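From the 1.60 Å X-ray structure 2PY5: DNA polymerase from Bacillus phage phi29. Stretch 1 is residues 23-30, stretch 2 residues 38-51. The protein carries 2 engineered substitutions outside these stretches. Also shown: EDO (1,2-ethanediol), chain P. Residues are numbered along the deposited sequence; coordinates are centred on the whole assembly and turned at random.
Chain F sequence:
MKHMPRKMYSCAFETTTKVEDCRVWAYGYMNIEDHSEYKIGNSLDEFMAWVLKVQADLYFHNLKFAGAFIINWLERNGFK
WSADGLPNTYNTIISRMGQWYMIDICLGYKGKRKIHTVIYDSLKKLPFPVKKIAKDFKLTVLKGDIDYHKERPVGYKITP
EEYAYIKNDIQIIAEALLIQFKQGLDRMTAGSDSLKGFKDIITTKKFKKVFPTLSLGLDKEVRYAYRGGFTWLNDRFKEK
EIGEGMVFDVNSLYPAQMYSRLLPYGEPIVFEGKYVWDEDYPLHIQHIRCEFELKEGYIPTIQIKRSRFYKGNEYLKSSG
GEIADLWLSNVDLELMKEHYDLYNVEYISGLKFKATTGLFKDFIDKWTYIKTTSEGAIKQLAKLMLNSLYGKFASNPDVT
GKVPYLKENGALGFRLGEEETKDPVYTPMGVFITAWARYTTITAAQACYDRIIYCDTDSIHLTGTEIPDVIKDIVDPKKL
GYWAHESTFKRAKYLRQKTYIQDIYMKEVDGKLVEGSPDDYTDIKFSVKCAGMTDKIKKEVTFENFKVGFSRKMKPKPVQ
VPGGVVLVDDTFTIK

Stretch 1 (23-30) RVWAYGYM
Stretch 2 (38-51) YKIGNSLDEFMAWV

How are the backbones registered? Strand 26-30 runs antiparallel to strand 38-41 at 178°, axes 4.7 Å apart, both extended. Tyr-27 N to Gly-41 O is 2.9 Å and Gly-41 N to Tyr-27 O 3.0 Å; Tyr-29 and Lys-39 repeat the hydrogen-bonded pair. Gly-28 faces Ile-40 and Met-30 faces Tyr-38 as non-hydrogen-bonded pairs, CA atoms 4.2 Å apart.

Why does Tyr-27 adopt p (chi1 73°, chi2 81°)? This lays its ring between Gly-41 CA and Phe-47 CB, over opposite faces, each 3.9 Å from the ring centroid. An ideal CB on Gly-41 would lie 2.6 Å from Tyr-27 CE2, a clash, so glycine makes room. Tyr-27 OH donates to Glu-46 OE1 at 2.6 Å; Glu-46 is extended (t, t) from the helix.

What holds Tyr-29? Also p (67°, chi2 75°), its ring stacks face-to-face on the six-membered ring of Trp-50 (t, chi2 81°), centroids 3.8 Å apart and planes at 0°. Lys-39 CB, chi1 t, covers the opposite face, 3.9 Å from the centroid.

How does helix 44-51 begin? Its axis lies 27° from strand 26-30, 8.6 Å away. Ser-43 (chi1 t) caps it, OG accepting from Glu-46 N at 3.1 Å. One water bridges Val-24 O (2.8 Å) and Leu-44 N (3.0 Å).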

# COMPACT_ATOMS: atom_id res chain seq x y z
N ARG F 23 6.40 14.69 -24.26
CA ARG F 23 7.85 14.65 -24.16
C ARG F 23 8.34 15.27 -22.86
O ARG F 23 7.66 16.06 -22.24
CB ARG F 23 8.47 15.36 -25.36
CG ARG F 23 7.99 16.75 -25.54
CD ARG F 23 8.49 17.41 -26.84
NE ARG F 23 7.54 18.47 -27.18
CZ ARG F 23 7.47 19.66 -26.60
NH1 ARG F 23 8.33 20.04 -25.66
NH2 ARG F 23 6.51 20.49 -26.95
N VAL F 24 9.56 14.93 -22.49
CA VAL F 24 10.25 15.56 -21.37
C VAL F 24 10.65 17.00 -21.76
O VAL F 24 11.24 17.21 -22.82
CB VAL F 24 11.51 14.74 -20.99
CG1 VAL F 24 12.40 15.47 -19.98
CG2 VAL F 24 11.09 13.37 -20.46
N TRP F 25 10.28 17.97 -20.92
CA TRP F 25 10.77 19.35 -21.11
C TRP F 25 11.81 19.76 -20.07
O TRP F 25 12.48 20.77 -20.24
CB TRP F 25 9.63 20.37 -21.19
CG TRP F 25 8.79 20.55 -19.93
CD1 TRP F 25 7.59 19.97 -19.68
CD2 TRP F 25 9.08 21.40 -18.81
NE1 TRP F 25 7.09 20.41 -18.48
CE2 TRP F 25 7.99 21.28 -17.92
CE3 TRP F 25 10.13 22.26 -18.49
CZ2 TRP F 25 7.94 21.97 -16.70
CZ3 TRP F 25 10.07 22.96 -17.27
CH2 TRP F 25 8.98 22.80 -16.40
N ALA F 26 11.94 18.97 -19.00
CA ALA F 26 13.01 19.18 -18.02
C ALA F 26 13.41 17.87 -17.36
O ALA F 26 12.58 16.99 -17.18
CB ALA F 26 12.58 20.18 -16.95
N TYR F 27 14.70 17.75 -17.05
CA TYR F 27 15.19 16.67 -16.20
C TYR F 27 16.02 17.28 -15.08
O TYR F 27 16.55 18.39 -15.20
CB TYR F 27 16.06 15.69 -16.98
CG TYR F 27 17.44 16.22 -17.37
CD1 TYR F 27 18.50 16.22 -16.45
CD2 TYR F 27 17.69 16.74 -18.64
CE1 TYR F 27 19.77 16.71 -16.81
CE2 TYR F 27 18.95 17.21 -18.99
CZ TYR F 27 19.99 17.20 -18.06
OH TYR F 27 21.24 17.68 -18.40
N GLY F 28 16.16 16.52 -13.99
CA GLY F 28 17.09 16.86 -12.94
C GLY F 28 17.68 15.57 -12.42
O GLY F 28 16.99 14.55 -12.35
N TYR F 29 18.96 15.62 -12.07
CA TYR F 29 19.60 14.57 -11.26
C TYR F 29 20.42 15.18 -10.14
O TYR F 29 20.94 16.26 -10.28
CB TYR F 29 20.45 13.60 -12.10
CG TYR F 29 21.69 14.18 -12.76
CD1 TYR F 29 22.85 14.45 -12.01
CD2 TYR F 29 21.73 14.41 -14.12
CE1 TYR F 29 24.00 14.96 -12.60
CE2 TYR F 29 22.87 14.91 -14.73
CZ TYR F 29 24.02 15.17 -13.96
OH TYR F 29 25.16 15.68 -14.54
N MET F 30 20.51 14.46 -9.02
CA MET F 30 21.24 14.92 -7.85
C MET F 30 21.86 13.71 -7.15
O MET F 30 21.16 12.75 -6.85
CB MET F 30 20.32 15.68 -6.88
CG MET F 30 21.02 16.14 -5.61
SD MET F 30 20.04 17.21 -4.55
CE MET F 30 20.17 18.76 -5.41
N TYR F 38 24.72 18.15 -8.96
CA TYR F 38 23.40 18.07 -9.56
C TYR F 38 23.37 18.80 -10.89
O TYR F 38 24.22 19.64 -11.17
CB TYR F 38 22.34 18.62 -8.59
CG TYR F 38 22.21 20.12 -8.63
CD1 TYR F 38 21.23 20.71 -9.40
CD2 TYR F 38 23.08 20.93 -7.93
CE1 TYR F 38 21.09 22.06 -9.47
CE2 TYR F 38 22.95 22.30 -7.99
CZ TYR F 38 21.96 22.86 -8.77
OH TYR F 38 21.81 24.23 -8.85
N LYS F 39 22.39 18.46 -11.72
CA LYS F 39 22.20 19.14 -12.98
C LYS F 39 20.74 19.11 -13.38
O LYS F 39 20.05 18.10 -13.22
CB LYS F 39 23.06 18.51 -14.07
CG LYS F 39 23.00 19.30 -15.39
CD LYS F 39 24.14 19.02 -16.35
CE LYS F 39 23.95 19.78 -17.68
NZ LYS F 39 24.20 21.26 -17.57
N ILE F 40 20.27 20.25 -13.88
CA ILE F 40 18.94 20.37 -14.46
C ILE F 40 19.08 20.87 -15.89
O ILE F 40 19.82 21.82 -16.16
CB ILE F 40 18.06 21.32 -13.62
CG1 ILE F 40 17.77 20.67 -12.26
CG2 ILE F 40 16.76 21.67 -14.34
CD1 ILE F 40 17.32 21.64 -11.20
N GLY F 41 18.36 20.23 -16.82
CA GLY F 41 18.42 20.57 -18.23
C GLY F 41 17.09 20.35 -18.92
O GLY F 41 16.13 19.89 -18.29
N ASN F 42 17.04 20.65 -20.21
CA ASN F 42 15.78 20.62 -20.95
C ASN F 42 15.77 19.64 -22.11
O ASN F 42 14.96 19.76 -23.02
CB ASN F 42 15.39 22.04 -21.40
CG ASN F 42 16.26 22.56 -22.53
OD1 ASN F 42 17.25 21.93 -22.92
ND2 ASN F 42 15.88 23.73 -23.10
N SER F 43 16.65 18.64 -22.06
CA SER F 43 16.78 17.66 -23.15
C SER F 43 16.88 16.23 -22.62
O SER F 43 17.81 15.92 -21.90
CB SER F 43 18.04 17.97 -23.95
OG SER F 43 18.37 16.93 -24.85
N LEU F 44 15.93 15.38 -22.99
CA LEU F 44 16.01 13.96 -22.65
C LEU F 44 17.23 13.32 -23.29
O LEU F 44 17.88 12.47 -22.68
CB LEU F 44 14.74 13.19 -23.05
CG LEU F 44 14.68 11.71 -22.66
CD1 LEU F 44 14.92 11.53 -21.13
CD2 LEU F 44 13.35 11.08 -23.02
N ASP F 45 17.56 13.71 -24.51
CA ASP F 45 18.76 13.19 -25.17
C ASP F 45 19.99 13.44 -24.31
O ASP F 45 20.82 12.56 -24.15
CB ASP F 45 18.97 13.85 -26.53
CG ASP F 45 18.07 13.30 -27.63
OD1 ASP F 45 17.49 12.21 -27.48
OD2 ASP F 45 17.98 13.97 -28.70
N GLU F 46 20.11 14.65 -23.79
CA GLU F 46 21.22 15.00 -22.93
C GLU F 46 21.23 14.15 -21.67
O GLU F 46 22.28 13.64 -21.26
CB GLU F 46 21.12 16.47 -22.56
CG GLU F 46 22.30 17.00 -21.82
CD GLU F 46 22.21 18.49 -21.65
OE1 GLU F 46 21.56 18.93 -20.69
OE2 GLU F 46 22.78 19.21 -22.52
N PHE F 47 20.05 14.01 -21.05
CA PHE F 47 19.92 13.21 -19.82
C PHE F 47 20.35 11.77 -20.08
O PHE F 47 21.13 11.18 -19.32
CB PHE F 47 18.47 13.22 -19.32
CG PHE F 47 18.26 12.35 -18.09
CD1 PHE F 47 18.70 12.81 -16.84
CD2 PHE F 47 17.64 11.12 -18.17
CE1 PHE F 47 18.54 12.02 -15.70
CE2 PHE F 47 17.46 10.34 -17.02
CZ PHE F 47 17.92 10.81 -15.79
N MET F 48 19.81 11.19 -21.14
CA MET F 48 20.07 9.78 -21.43
C MET F 48 21.54 9.51 -21.81
O MET F 48 22.09 8.45 -21.50
CB MET F 48 19.12 9.25 -22.52
CG MET F 48 17.69 9.20 -22.05
SD MET F 48 17.41 8.15 -20.59
CE MET F 48 17.95 6.53 -21.19
N ALA F 49 22.19 10.45 -22.49
CA ALA F 49 23.63 10.32 -22.73
C ALA F 49 24.38 10.17 -21.40
O ALA F 49 25.27 9.35 -21.28
CB ALA F 49 24.16 11.52 -23.54
N TRP F 50 23.98 10.96 -20.40
CA TRP F 50 24.54 10.90 -19.06
C TRP F 50 24.22 9.54 -18.41
O TRP F 50 25.13 8.87 -17.86
CB TRP F 50 24.02 12.07 -18.22
CG TRP F 50 24.37 11.96 -16.76
CD1 TRP F 50 25.57 12.29 -16.18
CD2 TRP F 50 23.53 11.49 -15.70
NE1 TRP F 50 25.51 12.04 -14.83
CE2 TRP F 50 24.28 11.56 -14.51
CE3 TRP F 50 22.20 11.02 -15.64
CZ2 TRP F 50 23.75 11.16 -13.28
CZ3 TRP F 50 21.68 10.63 -14.41
CH2 TRP F 50 22.46 10.72 -13.24
N VAL F 51 22.97 9.12 -18.51
CA VAL F 51 22.54 7.81 -17.98
C VAL F 51 23.46 6.70 -18.52
O VAL F 51 23.88 5.82 -17.77
CB VAL F 51 21.08 7.47 -18.36
CG1 VAL F 51 20.74 6.01 -18.00
CG2 VAL F 51 20.10 8.45 -17.72
C1 EDO P . 20.33 16.95 -27.71
O1 EDO P . 20.48 17.66 -26.48
C2 EDO P . 18.90 17.05 -28.23
O2 EDO P . 18.75 16.30 -29.44
O HOH W 1 13.36 16.22 -24.35